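Periplasmic oligopeptide-binding protein (PDB 3ZS6) binds oligopeptides in the periplasm and probably delivers them to an ABC transporter for uptake. Local coordinates at residues Y262-K267 with V470-Y475; D275-E280 with L338-H343; A283-R288 with A369-T374; P348-L353 with T379-N384. One frame throughout, in Å; residues are numbered along the deposited sequence. Where two conformers were deposited one is given.

Contact 1. Residues Y262-K267 with V470-Y475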
loop_
_atom_site.group_PDB
_atom_site.type_symbol
_atom_site.label_atom_id
_atom_site.label_comp_id
_atom_site.label_asym_id
_atom_site.label_seq_id
_atom_site.Cartn_x
_atom_site.Cartn_y
_atom_site.Cartn_z
ATOM N N TYR A 262 -0.165 6.579 8.333
ATOM C CA TYR A 262 -1.340 7.387 8.050
ATOM C C TYR A 262 -0.864 8.838 7.985
ATOM O O TYR A 262 -0.177 9.320 8.894
ATOM C CB TYR A 262 -2.357 7.201 9.182
ATOM C CG TYR A 262 -3.746 7.794 8.989
ATOM C CD1 TYR A 262 -3.945 9.170 8.950
ATOM C CD2 TYR A 262 -4.863 6.971 8.912
ATOM C CE1 TYR A 262 -5.222 9.709 8.802
ATOM C CE2 TYR A 262 -6.141 7.501 8.772
ATOM C CZ TYR A 262 -6.315 8.869 8.719
ATOM O OH TYR A 262 -7.587 9.400 8.579
ATOM N N TYR A 263 -1.197 9.526 6.902
ATOM C CA TYR A 263 -0.686 10.876 6.705
ATOM C C TYR A 263 -1.569 11.717 5.795
ATOM O O TYR A 263 -2.392 11.190 5.026
ATOM C CB TYR A 263 0.743 10.836 6.153
ATOM C CG TYR A 263 0.854 10.394 4.704
ATOM C CD1 TYR A 263 0.805 11.322 3.669
ATOM C CD2 TYR A 263 1.020 9.044 4.372
ATOM C CE1 TYR A 263 0.918 10.922 2.335
ATOM C CE2 TYR A 263 1.142 8.631 3.037
ATOM C CZ TYR A 263 1.088 9.579 2.029
ATOM O OH TYR A 263 1.203 9.194 0.713
ATOM N N TYR A 264 -1.397 13.032 5.889
ATOM C CA TYR A 264 -2.128 13.938 5.023
ATOM C C TYR A 264 -1.266 14.382 3.847
ATOM O O TYR A 264 -0.165 14.919 4.005
ATOM C CB TYR A 264 -2.660 15.149 5.796
ATOM C CG TYR A 264 -3.961 14.899 6.536
ATOM C CD1 TYR A 264 -4.719 13.762 6.300
ATOM C CD2 TYR A 264 -4.432 15.809 7.467
ATOM C CE1 TYR A 264 -5.917 13.542 6.982
ATOM C CE2 TYR A 264 -5.623 15.604 8.143
ATOM C CZ TYR A 264 -6.365 14.467 7.903
ATOM O OH TYR A 264 -7.556 14.272 8.590
ATOM N N TYR A 265 -1.788 14.117 2.665
ATOM C CA TYR A 265 -1.226 14.592 1.422
ATOM C C TYR A 265 -1.348 16.103 1.413
ATOM O O TYR A 265 -2.338 16.652 1.903
ATOM C CB TYR A 265 -2.058 13.963 0.311
ATOM C CG TYR A 265 -2.077 14.575 -1.066
ATOM C CD1 TYR A 265 -2.689 15.802 -1.307
ATOM C CD2 TYR A 265 -1.583 13.864 -2.152
ATOM C CE1 TYR A 265 -2.754 16.327 -2.587
ATOM C CE2 TYR A 265 -1.638 14.376 -3.426
ATOM C CZ TYR A 265 -2.225 15.605 -3.642
ATOM O OH TYR A 265 -2.283 16.097 -4.918
ATOM N N LEU A 266 -0.314 16.765 0.904
ATOM C CA LEU A 266 -0.351 18.207 0.652
ATOM C C LEU A 266 0.049 18.454 -0.799
ATOM O O LEU A 266 1.069 17.939 -1.264
ATOM C CB LEU A 266 0.627 18.958 1.563
ATOM C CG LEU A 266 0.454 18.892 3.082
ATOM C CD1 LEU A 266 1.580 19.687 3.758
ATOM C CD2 LEU A 266 -0.917 19.417 3.532
ATOM N N LYS A 267 -0.753 19.238 -1.510
ATOM C CA LYS A 267 -0.460 19.566 -2.901
ATOM C C LYS A 267 0.720 20.520 -2.951
ATOM O O LYS A 267 0.567 21.714 -2.684
ATOM C CB LYS A 267 -1.676 20.228 -3.545
ATOM C CG LYS A 267 -1.498 20.601 -5.009
ATOM C CD LYS A 267 -2.717 21.369 -5.491
ATOM C CE LYS A 267 -2.540 21.915 -6.892
ATOM N NZ LYS A 267 -3.686 22.793 -7.266
ATOM N N VAL A 470 2.117 15.401 5.734
ATOM C CA VAL A 470 1.955 15.475 7.183
ATOM C C VAL A 470 1.652 14.122 7.807
ATOM O O VAL A 470 0.483 13.726 7.911
ATOM C CB VAL A 470 0.824 16.449 7.582
ATOM C CG1 VAL A 470 0.722 16.554 9.097
ATOM C CG2 VAL A 470 1.041 17.827 6.938
ATOM N N PRO A 471 2.704 13.408 8.229
ATOM C CA PRO A 471 2.519 12.130 8.918
ATOM C C PRO A 471 1.761 12.324 10.220
ATOM O O PRO A 471 2.019 13.298 10.931
ATOM C CB PRO A 471 3.956 11.682 9.208
ATOM C CG PRO A 471 4.763 12.335 8.115
ATOM C CD PRO A 471 4.126 13.689 7.954
ATOM N N LEU A 472 0.853 11.400 10.531
ATOM C CA LEU A 472 0.032 11.498 11.732
ATOM C C LEU A 472 0.303 10.367 12.726
ATOM O O LEU A 472 0.581 10.621 13.896
ATOM C CB LEU A 472 -1.461 11.524 11.370
ATOM C CG LEU A 472 -1.925 12.762 10.597
ATOM C CD1 LEU A 472 -3.406 12.669 10.242
ATOM C CD2 LEU A 472 -1.628 14.035 11.402
ATOM N N PHE A 473 0.198 9.121 12.269
ATOM C CA PHE A 473 0.466 7.990 13.143
ATOM C C PHE A 473 0.713 6.706 12.370
ATOM O O PHE A 473 0.466 6.625 11.161
ATOM C CB PHE A 473 -0.679 7.791 14.152
ATOM C CG PHE A 473 -2.028 7.668 13.515
ATOM C CD1 PHE A 473 -2.439 6.462 12.969
ATOM C CD2 PHE A 473 -2.889 8.763 13.456
ATOM C CE1 PHE A 473 -3.686 6.339 12.371
ATOM C CE2 PHE A 473 -4.141 8.646 12.860
ATOM C CZ PHE A 473 -4.538 7.431 12.309
ATOM N N GLN A 474 1.217 5.704 13.081
ATOM C CA GLN A 474 1.416 4.387 12.506
ATOM C C GLN A 474 0.105 3.622 12.576
ATOM O O GLN A 474 -0.530 3.581 13.629
ATOM C CB GLN A 474 2.503 3.633 13.280
ATOM C CG GLN A 474 2.823 2.248 12.711
ATOM C CD GLN A 474 3.999 1.605 13.421
ATOM O OE1 GLN A 474 4.601 2.207 14.311
ATOM N NE2 GLN A 474 4.334 0.379 13.028
ATOM N N TYR A 475 -0.304 3.028 11.457
ATOM C CA TYR A 475 -1.523 2.215 11.421
ATOM C C TYR A 475 -1.509 1.094 12.455
ATOM O O TYR A 475 -0.480 0.463 12.688
ATOM C CB TYR A 475 -1.723 1.567 10.047
ATOM C CG TYR A 475 -2.443 2.422 9.030
ATOM C CD1 TYR A 475 -1.737 3.267 8.185
ATOM C CD2 TYR A 475 -3.828 2.364 8.898
ATOM C CE1 TYR A 475 -2.385 4.039 7.232
ATOM C CE2 TYR A 475 -4.488 3.137 7.952
ATOM C CZ TYR A 475 -3.759 3.973 7.124
ATOM O OH TYR A 475 -4.403 4.742 6.182
#
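Tyr262 and Phe473 form an offset stack, their ring centroids 4.5 Å apart and their planes 25° from parallel, and here the contact is most tightly filled. Phe473 CG lies between the backbone N and the carbonyl carbon (chi1 54°), the torsion behind its ring lying beside Tyr262. CZ of Phe473 does the touching, over one face of the tyrosine, displaced toward the rim and 3.4 Å from CG of Tyr262. In return, CB of Tyr262 rests over the face of Phe473 as a CH-pi contact. Leu472 offers one methyl to two rings, its CD1 reaching the edge of Tyr262 while sitting over the centre of the Tyr264 ring, 4.0 Å from the centroid. Two neighbouring residues can face Tyr262 because the antiparallel pairing of strands 260-266 and 470-480 contains a classic beta bulge. Tyr262 N gives a straight 2.9 Å bond to Phe473 O, while Tyr262 O takes 2.8 Å from Leu472 N and a weak 3.4 Å bond from Phe473 N. Past the bulge Tyr264 and Val470 bond to each other through both N and O. Side-chain contact is lighter there, CB of Tyr264 lying 4.1 Å from CB of Val470. At the other end the partly exposed Tyr475 side chain crosses Tyr262 at about a right angle, the rings oblique with planes at 46°, and packs on the bound peptide. The Tyr262 hydroxyl bonds to His361 ND1.

Contact 2. Residues D275-E280 with L338-H343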
loop_
_atom_site.group_PDB
_atom_site.type_symbol
_atom_site.label_atom_id
_atom_site.label_comp_id
_atom_site.label_asym_id
_atom_site.label_seq_id
_atom_site.Cartn_x
_atom_site.Cartn_y
_atom_site.Cartn_z
ATOM N N ASP A 275 5.064 26.527 -0.157
ATOM C CA ASP A 275 6.011 27.111 0.793
ATOM C C ASP A 275 6.205 26.187 1.995
ATOM O O ASP A 275 5.278 25.944 2.765
ATOM C CB ASP A 275 5.536 28.503 1.247
ATOM C CG ASP A 275 6.573 29.232 2.101
ATOM O OD1 ASP A 275 7.320 28.566 2.852
ATOM O OD2 ASP A 275 6.637 30.481 2.027
ATOM N N LYS A 276 7.420 25.675 2.140
ATOM C CA LYS A 276 7.775 24.760 3.224
ATOM C C LYS A 276 7.372 25.282 4.608
ATOM O O LYS A 276 7.013 24.506 5.498
ATOM C CB LYS A 276 9.284 24.474 3.157
ATOM C CG LYS A 276 9.942 23.978 4.435
ATOM C CD LYS A 276 11.464 24.078 4.303
ATOM C CE LYS A 276 12.196 23.437 5.476
ATOM N NZ LYS A 276 11.848 24.045 6.793
ATOM N N ARG A 277 7.428 26.597 4.792
ATOM C CA ARG A 277 7.061 27.191 6.076
ATOM C C ARG A 277 5.579 26.986 6.399
ATOM O O ARG A 277 5.216 26.747 7.553
ATOM C CB ARG A 277 7.428 28.675 6.108
ATOM C CG ARG A 277 8.940 28.929 6.092
ATOM C CD ARG A 277 9.249 30.392 5.784
ATOM N NE ARG A 277 8.812 30.745 4.435
ATOM C CZ ARG A 277 9.058 31.914 3.851
ATOM N NH1 ARG A 277 9.747 32.847 4.506
ATOM N NH2 ARG A 277 8.614 32.148 2.618
ATOM N N VAL A 278 4.726 27.082 5.386
ATOM C CA VAL A 278 3.296 26.823 5.575
ATOM C C VAL A 278 3.047 25.346 5.914
ATOM O O VAL A 278 2.311 25.040 6.856
ATOM C CB VAL A 278 2.463 27.228 4.328
ATOM C CG1 VAL A 278 0.993 26.849 4.512
ATOM C CG2 VAL A 278 2.599 28.730 4.050
ATOM N N ARG A 279 3.672 24.439 5.160
ATOM C CA ARG A 279 3.488 22.995 5.389
ATOM C C ARG A 279 3.923 22.602 6.800
ATOM O O ARG A 279 3.230 21.860 7.504
ATOM C CB ARG A 279 4.251 22.157 4.341
ATOM C CG ARG A 279 3.880 22.481 2.882
ATOM C CD ARG A 279 4.349 21.400 1.886
ATOM N NE ARG A 279 5.806 21.278 1.828
ATOM C CZ ARG A 279 6.583 21.900 0.943
ATOM N NH1 ARG A 279 6.051 22.697 0.014
ATOM N NH2 ARG A 279 7.898 21.718 0.984
ATOM N N GLU A 280 5.076 23.119 7.203
ATOM C CA GLU A 280 5.641 22.880 8.519
ATOM C C GLU A 280 4.721 23.386 9.633
ATOM O O GLU A 280 4.485 22.689 10.624
ATOM C CB GLU A 280 6.998 23.582 8.608
ATOM C CG GLU A 280 7.768 23.319 9.880
ATOM C CD GLU A 280 9.124 24.009 9.877
ATOM O OE1 GLU A 280 9.464 24.658 8.861
ATOM O OE2 GLU A 280 9.850 23.892 10.882
ATOM N N LEU A 338 3.828 31.119 9.510
ATOM C CA LEU A 338 2.801 31.599 8.590
ATOM C C LEU A 338 3.051 33.065 8.262
ATOM O O LEU A 338 2.930 33.493 7.108
ATOM C CB LEU A 338 1.402 31.422 9.185
ATOM C CG LEU A 338 0.839 29.992 9.243
ATOM C CD1 LEU A 338 -0.594 30.001 9.749
ATOM C CD2 LEU A 338 0.923 29.321 7.877
ATOM N N LYS A 339 3.400 33.833 9.289
ATOM C CA LYS A 339 3.715 35.245 9.109
ATOM C C LYS A 339 4.914 35.392 8.180
ATOM O O LYS A 339 4.868 36.141 7.202
ATOM C CB LYS A 339 3.995 35.899 10.463
ATOM C CG LYS A 339 4.417 37.361 10.389
ATOM C CD LYS A 339 4.581 37.952 11.789
ATOM C CE LYS A 339 4.970 39.425 11.738
ATOM N NZ LYS A 339 5.241 39.969 13.099
ATOM N N GLN A 340 5.984 34.659 8.483
ATOM C CA GLN A 340 7.186 34.679 7.654
ATOM C C GLN A 340 6.854 34.369 6.198
ATOM O O GLN A 340 7.461 34.921 5.282
ATOM C CB GLN A 340 8.227 33.686 8.186
ATOM C CG GLN A 340 8.850 34.081 9.526
ATOM C CD GLN A 340 9.692 32.969 10.148
ATOM O OE1 GLN A 340 10.140 32.046 9.463
ATOM N NE2 GLN A 340 9.906 33.053 11.458
ATOM N N ALA A 341 5.881 33.490 5.986
ATOM C CA ALA A 341 5.519 33.063 4.634
ATOM C C ALA A 341 4.538 34.013 3.956
ATOM O O ALA A 341 4.128 33.778 2.820
ATOM C CB ALA A 341 4.939 31.655 4.662
ATOM N N GLY A 342 4.148 35.075 4.656
ATOM C CA GLY A 342 3.235 36.054 4.092
ATOM C C GLY A 342 1.772 35.683 4.250
ATOM O O GLY A 342 0.911 36.192 3.528
ATOM N N HIS A 343 1.490 34.788 5.193
ATOM C CA HIS A 343 0.113 34.401 5.494
ATOM C C HIS A 343 -0.245 34.637 6.951
ATOM O O HIS A 343 -0.805 33.762 7.613
ATOM C CB HIS A 343 -0.144 32.947 5.105
ATOM C CG HIS A 343 -0.158 32.727 3.629
ATOM N ND1 HIS A 343 -1.169 33.199 2.820
ATOM C CD2 HIS A 343 0.732 32.121 2.809
ATOM C CE1 HIS A 343 -0.911 32.877 1.566
ATOM N NE2 HIS A 343 0.237 32.221 1.532
HETATM O O HOH W 1 11.670 32.732 6.954
#
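The N-cap of helix 276-285 meets the Schellman motif that ends helix 327-340, where OD2 of Asp275 lies 3.3 Å from CB of Ala341. Asp275 accepts from Arg277 N at OD1 (2.8 Å), which caps the helix, and the same carboxylate is gripped side-on by the Arg277 guanidinium, NE to OD1 at 3.1 Å and NH2 to OD2 at 2.7 Å. This grip is internal to 275-280; no direct hydrogen bond crosses to 338-343, and the helix ends meet by packing and through a water. The guanidinium turns one face to the other helix end: CA of Ala341 lies over its centre, 3.8 Å from CZ of Arg277. The water joins Arg277 NH1 to OE1 of Gln340, whose NE2 is bonded to Asn336. Gly342, with phi 85°, carries the chain out of the helix. Beneath the polar layer, Val278 presents CG2 to Ala341 CB (3.8 Å) and CG1 to Leu338 CD2 (4.2 Å). Both Val278 and Leu338 also pack against Leu349, placing the two helix ends beside the start of strand 350-356.

Contact 3. Residues A283-R288 with A369-T374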
loop_
_atom_site.group_PDB
_atom_site.type_symbol
_atom_site.label_atom_id
_atom_site.label_comp_id
_atom_site.label_asym_id
_atom_site.label_seq_id
_atom_site.Cartn_x
_atom_site.Cartn_y
_atom_site.Cartn_z
ATOM N N ALA A 283 1.829 21.112 10.122
ATOM C CA ALA A 283 2.256 19.865 10.752
ATOM C C ALA A 283 2.477 19.983 12.259
ATOM O O ALA A 283 2.079 19.104 13.024
ATOM C CB ALA A 283 3.519 19.337 10.078
ATOM N N MET A 284 3.121 21.062 12.685
ATOM C CA MET A 284 3.611 21.142 14.056
ATOM C C MET A 284 2.522 21.474 15.069
ATOM O O MET A 284 2.701 21.272 16.264
ATOM C CB MET A 284 4.771 22.144 14.167
ATOM C CG MET A 284 4.374 23.593 14.018
ATOM S SD MET A 284 5.820 24.679 13.956
ATOM C CE MET A 284 6.729 24.141 15.399
ATOM N N VAL A 285 1.388 21.972 14.596
ATOM C CA VAL A 285 0.303 22.333 15.506
ATOM C C VAL A 285 -0.616 21.156 15.900
ATOM O O VAL A 285 -1.250 21.184 16.959
ATOM C CB VAL A 285 -0.511 23.506 14.929
ATOM C CG1 VAL A 285 -1.909 23.520 15.482
ATOM C CG2 VAL A 285 0.216 24.835 15.206
ATOM N N LEU A 286 -0.678 20.121 15.063
ATOM C CA LEU A 286 -1.535 18.967 15.343
ATOM C C LEU A 286 -1.028 18.133 16.525
ATOM O O LEU A 286 0.126 17.710 16.550
ATOM C CB LEU A 286 -1.669 18.067 14.106
ATOM C CG LEU A 286 -2.151 18.669 12.787
ATOM C CD1 LEU A 286 -1.935 17.663 11.653
ATOM C CD2 LEU A 286 -3.613 19.108 12.857
ATOM N N ASP A 287 -1.905 17.886 17.491
ATOM C CA ASP A 287 -1.557 17.103 18.675
ATOM C C ASP A 287 -1.834 15.616 18.421
ATOM O O ASP A 287 -2.969 15.152 18.578
ATOM C CB ASP A 287 -2.370 17.602 19.871
ATOM C CG ASP A 287 -1.817 17.125 21.200
ATOM O OD1 ASP A 287 -1.243 16.015 21.251
ATOM O OD2 ASP A 287 -1.967 17.867 22.198
ATOM N N ARG A 288 -0.795 14.880 18.030
ATOM C CA ARG A 288 -0.933 13.477 17.648
ATOM C C ARG A 288 -1.115 12.572 18.868
ATOM O O ARG A 288 -1.562 11.426 18.752
ATOM C CB ARG A 288 0.281 13.029 16.832
ATOM C CG ARG A 288 0.493 13.817 15.530
ATOM C CD ARG A 288 1.942 13.684 15.054
ATOM N NE ARG A 288 2.180 14.411 13.814
ATOM C CZ ARG A 288 2.188 15.740 13.720
ATOM N NH1 ARG A 288 1.950 16.491 14.799
ATOM N NH2 ARG A 288 2.411 16.321 12.542
ATOM N N ALA A 369 -9.200 19.857 11.346
ATOM C CA ALA A 369 -9.866 21.122 11.078
ATOM C C ALA A 369 -9.930 22.008 12.329
ATOM O O ALA A 369 -9.597 23.191 12.271
ATOM C CB ALA A 369 -11.266 20.877 10.515
ATOM N N SER A 370 -10.353 21.441 13.459
ATOM C CA SER A 370 -10.514 22.241 14.673
ATOM C C SER A 370 -9.153 22.691 15.198
ATOM O O SER A 370 -8.980 23.825 15.642
ATOM C CB SER A 370 -11.291 21.474 15.753
ATOM O OG SER A 370 -10.455 20.573 16.453
ATOM N N GLU A 371 -8.189 21.787 15.133
ATOM C CA GLU A 371 -6.822 22.086 15.526
ATOM C C GLU A 371 -6.286 23.291 14.736
ATOM O O GLU A 371 -5.761 24.258 15.311
ATOM C CB GLU A 371 -5.958 20.853 15.275
ATOM C CG GLU A 371 -4.749 20.723 16.176
ATOM C CD GLU A 371 -5.073 20.128 17.538
ATOM O OE1 GLU A 371 -6.133 20.452 18.114
ATOM O OE2 GLU A 371 -4.245 19.345 18.039
ATOM N N TRP A 372 -6.436 23.237 13.415
ATOM C CA TRP A 372 -5.948 24.300 12.537
ATOM C C TRP A 372 -6.714 25.612 12.740
ATOM O O TRP A 372 -6.129 26.697 12.696
ATOM C CB TRP A 372 -6.021 23.863 11.070
ATOM C CG TRP A 372 -4.955 22.877 10.698
ATOM C CD1 TRP A 372 -3.716 22.767 11.251
ATOM C CD2 TRP A 372 -5.042 21.847 9.702
ATOM N NE1 TRP A 372 -3.021 21.744 10.659
ATOM C CE2 TRP A 372 -3.813 21.159 9.706
ATOM C CE3 TRP A 372 -6.039 21.441 8.809
ATOM C CZ2 TRP A 372 -3.550 20.092 8.850
ATOM C CZ3 TRP A 372 -5.776 20.383 7.957
ATOM C CH2 TRP A 372 -4.541 19.718 7.986
ATOM N N ARG A 373 -8.025 25.516 12.938
ATOM C CA ARG A 373 -8.822 26.708 13.180
ATOM C C ARG A 373 -8.382 27.376 14.470
ATOM O O ARG A 373 -7.941 28.529 14.473
ATOM C CB ARG A 373 -10.314 26.381 13.263
ATOM C CG ARG A 373 -11.114 27.450 14.005
ATOM C CD ARG A 373 -12.621 27.195 13.964
ATOM N NE ARG A 373 -12.982 25.870 14.456
ATOM C CZ ARG A 373 -13.293 25.593 15.718
ATOM N NH1 ARG A 373 -13.288 26.553 16.633
ATOM N NH2 ARG A 373 -13.606 24.353 16.062
ATOM N N THR A 374 -8.485 26.637 15.568
ATOM C CA THR A 374 -8.266 27.219 16.889
ATOM C C THR A 374 -6.817 27.624 17.151
ATOM O O THR A 374 -6.560 28.540 17.930
ATOM C CB THR A 374 -8.734 26.267 18.007
ATOM O OG1 THR A 374 -7.961 25.063 17.955
ATOM C CG2 THR A 374 -10.203 25.922 17.832
#
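Leu286 and Glu371 bring their CA atoms within 6.1 Å where the chain leaves helix 276-285 in an extended conformation and passes the flank of helix 359-376. Glu371 bends at chi2 (82°), which turns CD toward that passing backbone, and OE2 of Glu371 accepts from Asp287 N at 2.8 Å on its anti lone pair. The aliphatic part is used as well, CG of Glu371 lying 3.6 Å from Val285 O, which Lys375 NZ also bonds. Beside it, Leu286 rests a methyl on the indole: CD2 of Leu286 is over one face of Trp372, toward the rim, 3.9 Å from the centroid of the five-membered ring. The Trp372 NE1 is itself bonded to Leu282 O, which helps to set the turn of that ring. Arg288 folds back and grips Ala283 O end-on, NH2 at 2.8 Å and NH1 at 3.2 Å. Asp287 is the N-cap of helix 288-296, with OD1 bonded to Ile290 N. Its OD2 lies 5.0 Å from OE2 of Glu371, a like-charge approach probably eased by Lys375. OE2 of Glu371 takes both Asp287 N-H and a salt bridge from Lys375 NZ, which would favour the ionised form of this buried carboxylate.

Contact 4. Residues P348-L353 with T379-N384; sequences PLTFTL and TAKLEN
With OG1 anti to its carbonyl carbon (chi1 -62°), Thr350 holds the hydroxyl 3.8 Å from CB of Thr379, the two side chains lying side by side and pointing the same way. In Leu353, on the opposite face of the sheet, CG is anti to the backbone N (chi1 171°). Its side chain runs beside that of Leu382, CD2 of Leu353 lying 3.9 Å from CD1 of Leu382. Both pairs sit on a parallel ladder. Thr379 straddles Thr350, its N bonding Leu349 O at 3.0 Å and its O accepting from Phe351 N at 2.7 Å, and Lys381 repeats this with Phe351 O and Leu353 N. Glu383 N adds a more bent bond to Leu353 O, at an N-H...O angle of 142°. Strands 350-356 and 379-385 are the two strands of a beta-alpha-beta crossover whose helix, 359-376, covers the face carrying Leu353, Ala380 and Leu382: Ala380 packs on Trp372, Leu382 on Ala365 and Leu366. The threonine face is more exposed. There the extended Lys381 sends CE to within 4.1 Å of CG2 of Thr350, and CB and CD of Glu383 lie against CG2 of Thr352, while OE2 of Glu383 is bonded to Thr354 OG1. Where the pairing begins, a water donates to Leu349 O (3.1 Å) and accepts from OG1 of Thr379 (2.8 Å).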
loop_
_atom_site.group_PDB
_atom_site.type_symbol
_atom_site.label_atom_id
_atom_site.label_comp_id
_atom_site.label_asym_id
_atom_site.label_seq_id
_atom_site.Cartn_x
_atom_site.Cartn_y
_atom_site.Cartn_z
ATOM N N PRO A 348 -5.360 35.415 5.556
ATOM C CA PRO A 348 -5.788 34.126 6.115
ATOM C C PRO A 348 -5.877 33.014 5.072
ATOM O O PRO A 348 -6.195 33.272 3.912
ATOM C CB PRO A 348 -7.177 34.432 6.696
ATOM C CG PRO A 348 -7.613 35.702 6.016
ATOM C CD PRO A 348 -6.361 36.474 5.772
ATOM N N LEU A 349 -5.605 31.784 5.496
ATOM C CA LEU A 349 -5.626 30.640 4.591
ATOM C C LEU A 349 -6.906 29.825 4.710
ATOM O O LEU A 349 -7.378 29.531 5.811
ATOM C CB LEU A 349 -4.426 29.734 4.855
ATOM C CG LEU A 349 -3.057 30.271 4.450
ATOM C CD1 LEU A 349 -1.945 29.420 5.056
ATOM C CD2 LEU A 349 -2.948 30.343 2.928
ATOM N N THR A 350 -7.453 29.448 3.562
ATOM C CA THR A 350 -8.549 28.492 3.515
ATOM C C THR A 350 -8.196 27.348 2.570
ATOM O O THR A 350 -7.773 27.591 1.441
ATOM C CB THR A 350 -9.850 29.163 3.048
ATOM O OG1 THR A 350 -10.212 30.169 3.995
ATOM C CG2 THR A 350 -10.980 28.144 2.952
ATOM N N PHE A 351 -8.351 26.112 3.046
ATOM C CA PHE A 351 -8.123 24.922 2.230
ATOM C C PHE A 351 -9.339 24.007 2.241
ATOM O O PHE A 351 -10.181 24.081 3.133
ATOM C CB PHE A 351 -6.929 24.104 2.745
ATOM C CG PHE A 351 -5.632 24.851 2.767
ATOM C CD1 PHE A 351 -4.970 25.156 1.586
ATOM C CD2 PHE A 351 -5.071 25.245 3.969
ATOM C CE1 PHE A 351 -3.775 25.836 1.604
ATOM C CE2 PHE A 351 -3.873 25.932 3.993
ATOM C CZ PHE A 351 -3.225 26.224 2.807
ATOM N N THR A 352 -9.415 23.126 1.250
ATOM C CA THR A 352 -10.377 22.034 1.283
ATOM C C THR A 352 -9.649 20.770 1.741
ATOM O O THR A 352 -8.559 20.460 1.249
ATOM C CB THR A 352 -11.036 21.826 -0.096
ATOM O OG1 THR A 352 -11.880 22.949 -0.390
ATOM C CG2 THR A 352 -11.879 20.558 -0.114
ATOM N N LEU A 353 -10.231 20.070 2.711
ATOM C CA LEU A 353 -9.662 18.816 3.215
ATOM C C LEU A 353 -10.511 17.636 2.739
ATOM O O LEU A 353 -11.642 17.432 3.192
ATOM C CB LEU A 353 -9.566 18.840 4.748
ATOM C CG LEU A 353 -9.190 17.567 5.521
ATOM C CD1 LEU A 353 -7.910 16.946 4.998
ATOM C CD2 LEU A 353 -9.062 17.868 7.022
ATOM N N THR A 379 -8.563 27.779 7.927
ATOM C CA THR A 379 -9.844 27.125 7.692
ATOM C C THR A 379 -9.707 25.943 6.731
ATOM O O THR A 379 -9.277 26.099 5.587
ATOM C CB THR A 379 -10.884 28.117 7.125
ATOM O OG1 THR A 379 -11.019 29.237 8.010
ATOM C CG2 THR A 379 -12.236 27.446 6.962
ATOM N N ALA A 380 -10.067 24.757 7.205
ATOM C CA ALA A 380 -10.090 23.572 6.351
ATOM C C ALA A 380 -11.521 23.071 6.207
ATOM O O ALA A 380 -12.123 22.624 7.181
ATOM C CB ALA A 380 -9.194 22.477 6.925
ATOM N N LYS A 381 -12.057 23.148 4.993
ATOM C CA LYS A 381 -13.412 22.690 4.717
ATOM C C LYS A 381 -13.402 21.206 4.342
ATOM O O LYS A 381 -12.674 20.793 3.441
ATOM C CB LYS A 381 -14.043 23.524 3.599
ATOM C CG LYS A 381 -14.122 25.021 3.920
ATOM C CD LYS A 381 -14.793 25.817 2.810
ATOM C CE LYS A 381 -14.995 27.273 3.231
ATOM N NZ LYS A 381 -15.493 28.153 2.127
ATOM N N LEU A 382 -14.220 20.415 5.033
ATOM C CA LEU A 382 -14.226 18.967 4.837
ATOM C C LEU A 382 -15.062 18.556 3.636
ATOM O O LEU A 382 -16.111 19.132 3.362
ATOM C CB LEU A 382 -14.733 18.246 6.090
ATOM C CG LEU A 382 -13.677 17.793 7.100
ATOM C CD1 LEU A 382 -12.808 18.958 7.531
ATOM C CD2 LEU A 382 -14.327 17.129 8.304
ATOM N N GLU A 383 -14.584 17.543 2.929
ATOM C CA GLU A 383 -15.259 17.018 1.759
ATOM C C GLU A 383 -14.967 15.520 1.693
ATOM O O GLU A 383 -13.814 15.101 1.821
ATOM C CB GLU A 383 -14.758 17.757 0.513
ATOM C CG GLU A 383 -14.929 17.030 -0.807
ATOM C CD GLU A 383 -14.390 17.844 -1.982
ATOM O OE1 GLU A 383 -15.008 18.882 -2.312
ATOM O OE2 GLU A 383 -13.346 17.451 -2.564
ATOM N N ASN A 384 -16.013 14.711 1.533
ATOM C CA ASN A 384 -15.840 13.264 1.497
ATOM C C ASN A 384 -16.160 12.707 0.118
ATOM O O ASN A 384 -17.142 13.105 -0.498
ATOM C CB ASN A 384 -16.686 12.578 2.579
ATOM C CG ASN A 384 -18.192 12.716 2.334
ATOM O OD1 ASN A 384 -18.746 13.813 2.404
ATOM N ND2 ASN A 384 -18.853 11.599 2.059
HETATM O O HOH W 2 -9.278 31.293 7.439
#

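Contacts 1 and 3 are buried, contacts 2 and 4 only partly so. Contact 1 joins strands by aromatic rings and a bulged ladder, contact 3 a helix exit to a helix flank through a carboxylate and an indole. Arg288 of contact 3 bonds to Pro471 O of contact 1, joining the two. Contact 2, farther out, has no direct hydrogen bond across it: a guanidinium held by its own segment lies on Ala341, with one bridging water and a small apolar patch. It shares helix 276-285 with contact 3. Contact 4 is two-faced, exposed on its threonines but packed beneath helix 359-376, where Trp372 of contact 3 touches both Ala380 and Leu353. Contacts 1 and 4 belong to one mixed sheet, antiparallel in one and parallel in the other.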